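Local coordinates for protein probable glucarate dehydratase (Mycobacterium smegmatis str. MC2 155, PDB 3VDG) that probably dehydrates glucarate or a related acid sugar, as a metal-dependent member of the enolase superfamily, at residues P43-P54 and L173-P181. Residues are numbered along the deposited sequence; the frame is centred on the assembly and turned at random.
Sequences PPLLNTVGVHQP and LFYKWAAHP. With ACT (acetate ion), chain E.
Pro44 lies against one face of the His180 ring, its CB 3.9 Å from the ring centroid. Pro44 O accepts a weak bond from Trp177 N. Leu45 turns CD1 squarely over the Phe174 ring, 3.9 Å from its centroid. Leu46 N gives the firmer backbone bond, 2.9 Å to Tyr175 O. A water links Leu46 O to Tyr175 N. With CG anti to the carbonyl carbon (chi1 -71°), Leu46 rests CD2 over the indole face of Trp177, near the rim. Asn47 OD1 accepts from Val49 N, an Asx turn. Its ND2 donates to acetate OXT and is also hydrogen-bonded to Asp427. His52 NE2 donates to the same OXT along an almost straight line (172°), while its ND1 is hydrogen-bonded to Asp42 OD2. Pro54 covers the other face of His180, with CB 3.9 Å from the ring centroid. Hydrogen bonds to Asp42 O and Tyr430 OH fix the rotation of His180. The contact ties the hairpin loop after strand 30-41 to the end of barrel strand 166-174 and the loop that follows it. In the enolase superfamily an N-terminal domain loop helps close the active site. Apolar and CH-pi packing carries most of the contact, with one good and one weak direct backbone bond. Asn47 and His52, with His372 elsewhere in the chain, hold an acetate probably from the crystallisation liquor. This is consistent with a site that would accept the carboxylate of an acid sugar.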
ATOM      1  N   PRO A  43     -25.669  -2.524  25.716  1.00 25.67           N
ATOM      2  CA  PRO A  43     -26.985  -1.938  25.971  1.00 25.42           C
ATOM      3  C   PRO A  43     -27.906  -2.024  24.745  1.00 25.00           C
ATOM      4  O   PRO A  43     -27.448  -2.356  23.652  1.00 22.02           O
ATOM      5  CB  PRO A  43     -26.666  -0.458  26.258  1.00 27.33           C
ATOM      6  CG  PRO A  43     -25.172  -0.376  26.399  1.00 31.78           C
ATOM      7  CD  PRO A  43     -24.631  -1.492  25.567  1.00 25.41           C
ATOM      8  N   PRO A  44     -29.205  -1.719  24.926  1.00 27.51           N
ATOM      9  CA  PRO A  44     -30.150  -1.837  23.816  1.00 23.68           C
ATOM     10  C   PRO A  44     -30.035  -0.663  22.856  1.00 27.77           C
ATOM     11  O   PRO A  44     -30.954   0.149  22.760  1.00 23.33           O
ATOM     12  CB  PRO A  44     -31.509  -1.824  24.521  1.00 23.25           C
ATOM     13  CG  PRO A  44     -31.288  -0.962  25.726  1.00 23.96           C
ATOM     14  CD  PRO A  44     -29.857  -1.239  26.168  1.00 23.07           C
ATOM     15  N   LEU A  45     -28.907  -0.584  22.144  1.00 24.02           N
ATOM     16  CA  LEU A  45     -28.629   0.495  21.195  1.00 27.53           C
ATOM     17  C   LEU A  45     -29.431   0.279  19.912  1.00 20.60           C
ATOM     18  O   LEU A  45     -29.455  -0.815  19.355  1.00 24.18           O
ATOM     19  CB  LEU A  45     -27.124   0.521  20.864  1.00 22.95           C
ATOM     20  CG  LEU A  45     -26.147   0.681  22.040  1.00 26.61           C
ATOM     21  CD1 LEU A  45     -24.697   0.708  21.542  1.00 21.08           C
ATOM     22  CD2 LEU A  45     -26.459   1.958  22.816  1.00 19.32           C
ATOM     23  N   LEU A  46     -30.074   1.336  19.433  1.00 23.48           N
ATOM     24  CA  LEU A  46     -30.979   1.222  18.291  1.00 21.79           C
ATOM     25  C   LEU A  46     -30.260   1.584  17.006  1.00 18.79           C
ATOM     26  O   LEU A  46     -29.392   2.466  17.000  1.00 20.05           O
ATOM     27  CB  LEU A  46     -32.156   2.192  18.483  1.00 20.38           C
ATOM     28  CG  LEU A  46     -33.147   1.784  19.580  1.00 26.89           C
ATOM     29  CD1 LEU A  46     -34.084   2.945  19.909  1.00 23.15           C
ATOM     30  CD2 LEU A  46     -33.936   0.537  19.162  1.00 18.17           C
ATOM     31  N   ASN A  47     -30.634   0.912  15.911  1.00 18.86           N
ATOM     32  CA  ASN A  47     -30.188   1.304  14.602  1.00 19.93           C
ATOM     33  C   ASN A  47     -31.299   1.064  13.606  1.00 18.58           C
ATOM     34  O   ASN A  47     -32.414   0.658  13.990  1.00 22.59           O
ATOM     35  CB  ASN A  47     -28.870   0.609  14.187  1.00 23.29           C
ATOM     36  CG  ASN A  47     -29.003  -0.898  14.097  1.00 24.13           C
ATOM     37  OD1 ASN A  47     -30.014  -1.406  13.641  1.00 24.38           O
ATOM     38  ND2 ASN A  47     -27.970  -1.624  14.538  1.00 22.32           N
ATOM     39  N   THR A  48     -31.031   1.339  12.338  1.00 19.75           N
ATOM     40  CA  THR A  48     -32.117   1.323  11.360  1.00 20.61           C
ATOM     41  C   THR A  48     -32.648  -0.097  11.101  1.00 22.87           C
ATOM     42  O   THR A  48     -33.742  -0.255  10.556  1.00 20.56           O
ATOM     43  CB  THR A  48     -31.747   2.059  10.049  1.00 22.81           C
ATOM     44  OG1 THR A  48     -32.947   2.446   9.368  1.00 20.78           O
ATOM     45  CG2 THR A  48     -30.901   1.181   9.107  1.00 19.52           C
ATOM     46  N   VAL A  49     -31.903  -1.131  11.510  1.00 22.54           N
ATOM     47  CA  VAL A  49     -32.369  -2.497  11.240  1.00 19.91           C
ATOM     48  C   VAL A  49     -32.832  -3.261  12.479  1.00 18.46           C
ATOM     49  O   VAL A  49     -33.226  -4.428  12.384  1.00 20.32           O
ATOM     50  CB  VAL A  49     -31.329  -3.354  10.473  1.00 22.59           C
ATOM     51  CG1 VAL A  49     -31.093  -2.777   9.073  1.00 22.01           C
ATOM     52  CG2 VAL A  49     -30.032  -3.497  11.265  1.00 23.75           C
ATOM     53  N   GLY A  50     -32.793  -2.619  13.635  1.00 20.60           N
ATOM     54  CA  GLY A  50     -33.150  -3.322  14.868  1.00 23.28           C
ATOM     55  C   GLY A  50     -32.564  -2.703  16.115  1.00 22.25           C
ATOM     56  O   GLY A  50     -32.520  -1.472  16.258  1.00 22.05           O
ATOM     57  N   VAL A  51     -32.133  -3.565  17.036  1.00 20.58           N
ATOM     58  CA  VAL A  51     -31.583  -3.114  18.309  1.00 19.44           C
ATOM     59  C   VAL A  51     -30.473  -4.095  18.703  1.00 23.34           C
ATOM     60  O   VAL A  51     -30.563  -5.279  18.394  1.00 21.90           O
ATOM     61  CB  VAL A  51     -32.684  -3.056  19.403  1.00 23.99           C
ATOM     62  CG1 VAL A  51     -33.339  -4.423  19.598  1.00 27.02           C
ATOM     63  CG2 VAL A  51     -32.127  -2.541  20.719  1.00 22.58           C
ATOM     64  N   HIS A  52     -29.414  -3.618  19.358  1.00 22.77           N
ATOM     65  CA  HIS A  52     -28.326  -4.550  19.746  1.00 23.34           C
ATOM     66  C   HIS A  52     -28.820  -5.581  20.708  1.00 24.98           C
ATOM     67  O   HIS A  52     -29.594  -5.267  21.604  1.00 25.15           O
ATOM     68  CB  HIS A  52     -27.178  -3.808  20.407  1.00 23.88           C
ATOM     69  CG  HIS A  52     -26.344  -3.007  19.446  1.00 28.73           C
ATOM     70  ND1 HIS A  52     -25.055  -2.715  19.685  1.00 26.70           N
ATOM     71  CD2 HIS A  52     -26.649  -2.467  18.207  1.00 26.46           C
ATOM     72  CE1 HIS A  52     -24.556  -2.009  18.649  1.00 31.22           C
ATOM     73  NE2 HIS A  52     -25.535  -1.846  17.751  1.00 26.22           N
ATOM     74  N   GLN A  53     -28.345  -6.814  20.550  1.00 24.67           N
ATOM     75  CA  GLN A  53     -28.564  -7.889  21.530  1.00 23.96           C
ATOM     76  C   GLN A  53     -27.894  -7.579  22.875  1.00 27.91           C
ATOM     77  O   GLN A  53     -26.999  -6.737  22.939  1.00 24.37           O
ATOM     78  CB  GLN A  53     -28.031  -9.195  20.943  1.00 22.19           C
ATOM     79  CG  GLN A  53     -28.984  -9.802  19.923  1.00 26.19           C
ATOM     80  CD  GLN A  53     -28.289 -10.719  18.936  1.00 29.50           C
ATOM     81  OE1 GLN A  53     -27.363 -10.314  18.236  1.00 30.99           O
ATOM     82  NE2 GLN A  53     -28.746 -11.944  18.859  1.00 25.62           N
ATOM     83  N   PRO A  54     -28.342  -8.230  23.965  1.00 24.77           N
ATOM     84  CA  PRO A  54     -27.760  -7.938  25.291  1.00 28.43           C
ATOM     85  C   PRO A  54     -26.283  -8.343  25.450  1.00 23.68           C
ATOM     86  O   PRO A  54     -25.623  -7.906  26.396  1.00 25.53           O
ATOM     87  CB  PRO A  54     -28.632  -8.744  26.268  1.00 28.41           C
ATOM     88  CG  PRO A  54     -29.467  -9.651  25.429  1.00 30.70           C
ATOM     89  CD  PRO A  54     -29.547  -9.067  24.050  1.00 26.13           C
ATOM     90  N   LEU A 173     -22.726   8.190  19.555  1.00 20.12           N
ATOM     91  CA  LEU A 173     -24.043   8.304  20.195  1.00 20.50           C
ATOM     92  C   LEU A 173     -25.112   7.446  19.488  1.00 20.38           C
ATOM     93  O   LEU A 173     -25.104   7.326  18.264  1.00 21.85           O
ATOM     94  CB  LEU A 173     -24.499   9.783  20.166  1.00 20.69           C
ATOM     95  CG  LEU A 173     -23.501  10.824  20.686  1.00 23.51           C
ATOM     96  CD1 LEU A 173     -24.123  12.219  20.774  1.00 20.41           C
ATOM     97  CD2 LEU A 173     -22.934  10.417  22.048  1.00 21.38           C
ATOM     98  N   PHE A 174     -26.029   6.877  20.274  1.00 21.44           N
ATOM     99  CA  PHE A 174     -27.121   6.056  19.755  1.00 23.94           C
ATOM    100  C   PHE A 174     -28.421   6.433  20.472  1.00 24.04           C
ATOM    101  O   PHE A 174     -28.439   6.655  21.677  1.00 23.96           O
ATOM    102  CB  PHE A 174     -26.892   4.587  20.104  1.00 18.40           C
ATOM    103  CG  PHE A 174     -25.838   3.899  19.272  1.00 21.83           C
ATOM    104  CD1 PHE A 174     -24.486   4.037  19.583  1.00 23.46           C
ATOM    105  CD2 PHE A 174     -26.204   3.071  18.224  1.00 21.36           C
ATOM    106  CE1 PHE A 174     -23.521   3.377  18.843  1.00 24.66           C
ATOM    107  CE2 PHE A 174     -25.242   2.399  17.475  1.00 26.97           C
ATOM    108  CZ  PHE A 174     -23.893   2.558  17.792  1.00 24.46           C
ATOM    109  N   TYR A 175     -29.513   6.481  19.732  1.00 20.40           N
ATOM    110  CA  TYR A 175     -30.822   6.352  20.374  1.00 21.98           C
ATOM    111  C   TYR A 175     -30.832   4.980  21.045  1.00 27.86           C
ATOM    112  O   TYR A 175     -30.292   4.013  20.483  1.00 22.97           O
ATOM    113  CB  TYR A 175     -31.911   6.430  19.295  1.00 21.19           C
ATOM    114  CG  TYR A 175     -31.973   7.794  18.638  1.00 20.07           C
ATOM    115  CD1 TYR A 175     -32.490   8.892  19.323  1.00 23.66           C
ATOM    116  CD2 TYR A 175     -31.471   7.996  17.361  1.00 18.27           C
ATOM    117  CE1 TYR A 175     -32.546  10.150  18.731  1.00 20.53           C
ATOM    118  CE2 TYR A 175     -31.524   9.241  16.756  1.00 22.98           C
ATOM    119  CZ  TYR A 175     -32.068  10.315  17.448  1.00 22.80           C
ATOM    120  OH  TYR A 175     -32.135  11.553  16.848  1.00 24.58           O
ATOM    121  N   LYS A 176     -31.416   4.876  22.240  1.00 19.23           N
ATOM    122  CA  LYS A 176     -31.439   3.602  22.951  1.00 23.76           C
ATOM    123  C   LYS A 176     -32.630   3.532  23.910  1.00 25.40           C
ATOM    124  O   LYS A 176     -33.060   4.555  24.450  1.00 26.13           O
ATOM    125  CB  LYS A 176     -30.126   3.386  23.752  1.00 21.22           C
ATOM    126  CG  LYS A 176     -29.896   4.404  24.865  1.00 25.16           C
ATOM    127  CD  LYS A 176     -28.541   4.250  25.573  1.00 21.44           C
ATOM    128  CE  LYS A 176     -28.431   2.944  26.337  1.00 26.53           C
ATOM    129  NZ  LYS A 176     -29.496   2.801  27.378  1.00 30.79           N
ATOM    130  N   TRP A 177     -33.142   2.330  24.130  1.00 24.80           N
ATOM    131  CA  TRP A 177     -34.075   2.101  25.234  1.00 30.40           C
ATOM    132  C   TRP A 177     -33.352   2.196  26.541  1.00 36.97           C
ATOM    133  O   TRP A 177     -32.127   2.200  26.568  1.00 25.32           O
ATOM    134  CB  TRP A 177     -34.661   0.714  25.154  1.00 31.59           C
ATOM    135  CG  TRP A 177     -35.428   0.401  23.897  1.00 24.75           C
ATOM    136  CD1 TRP A 177     -36.096   1.285  23.045  1.00 27.41           C
ATOM    137  CD2 TRP A 177     -35.653  -0.924  23.331  1.00 21.66           C
ATOM    138  NE1 TRP A 177     -36.688   0.601  22.013  1.00 28.96           N
ATOM    139  CE2 TRP A 177     -36.461  -0.730  22.132  1.00 24.88           C
ATOM    140  CE3 TRP A 177     -35.264  -2.208  23.680  1.00 25.05           C
ATOM    141  CZ2 TRP A 177     -36.845  -1.788  21.336  1.00 25.35           C
ATOM    142  CZ3 TRP A 177     -35.662  -3.270  22.867  1.00 33.35           C
ATOM    143  CH2 TRP A 177     -36.435  -3.059  21.720  1.00 28.82           C
ATOM    144  N   ALA A 178     -34.098   2.249  27.643  1.00 25.26           N
ATOM    145  CA  ALA A 178     -33.499   2.360  28.964  1.00 29.75           C
ATOM    146  C   ALA A 178     -32.862   1.040  29.377  1.00 28.52           C
ATOM    147  O   ALA A 178     -31.886   1.017  30.125  1.00 35.28           O
ATOM    148  CB  ALA A 178     -34.555   2.773  29.992  1.00 38.06           C
ATOM    149  N   ALA A 179     -33.423  -0.060  28.893  1.00 26.84           N
ATOM    150  CA  ALA A 179     -33.042  -1.378  29.373  1.00 30.57           C
ATOM    151  C   ALA A 179     -33.414  -2.381  28.326  1.00 28.19           C
ATOM    152  O   ALA A 179     -34.300  -2.128  27.530  1.00 26.03           O
ATOM    153  CB  ALA A 179     -33.794  -1.701  30.662  1.00 40.47           C
ATOM    154  N   HIS A 180     -32.764  -3.537  28.318  1.00 25.31           N
ATOM    155  CA  HIS A 180     -33.310  -4.649  27.537  1.00 26.74           C
ATOM    156  C   HIS A 180     -34.551  -5.121  28.247  1.00 41.59           C
ATOM    157  O   HIS A 180     -34.622  -5.022  29.471  1.00 33.09           O
ATOM    158  CB  HIS A 180     -32.312  -5.794  27.442  1.00 25.26           C
ATOM    159  CG  HIS A 180     -31.129  -5.484  26.546  1.00 28.76           C
ATOM    160  ND1 HIS A 180     -31.166  -5.663  25.213  1.00 25.79           N
ATOM    161  CD2 HIS A 180     -29.866  -4.981  26.843  1.00 28.45           C
ATOM    162  CE1 HIS A 180     -29.985  -5.283  24.675  1.00 24.45           C
ATOM    163  NE2 HIS A 180     -29.189  -4.875  25.674  1.00 27.33           N
ATOM    164  N   PRO A 181     -35.537  -5.658  27.502  1.00 32.43           N
ATOM    165  CA  PRO A 181     -36.803  -6.106  28.109  1.00 35.87           C
ATOM    166  C   PRO A 181     -36.589  -7.050  29.289  1.00 37.48           C
ATOM    167  O   PRO A 181     -35.927  -8.076  29.145  1.00 45.02           O
ATOM    168  CB  PRO A 181     -37.490  -6.846  26.960  1.00 38.85           C
ATOM    169  CG  PRO A 181     -37.018  -6.108  25.753  1.00 40.75           C
ATOM    170  CD  PRO A 181     -35.563  -5.797  26.039  1.00 35.17           C
TER
HETATM  171  C   ACT E 504     -24.129  -0.401  15.047  1.00 40.25           C
HETATM  172  O   ACT E 504     -23.237  -0.638  15.904  1.00 29.73           O
HETATM  173  OXT ACT E 504     -25.326  -0.690  15.264  1.00 27.43           O
HETATM  174  CH3 ACT E 504     -23.778   0.240  13.732  1.00 31.56           C
HETATM  175  O   HOH W   1     -29.418   5.151  17.146  1.00 21.67           O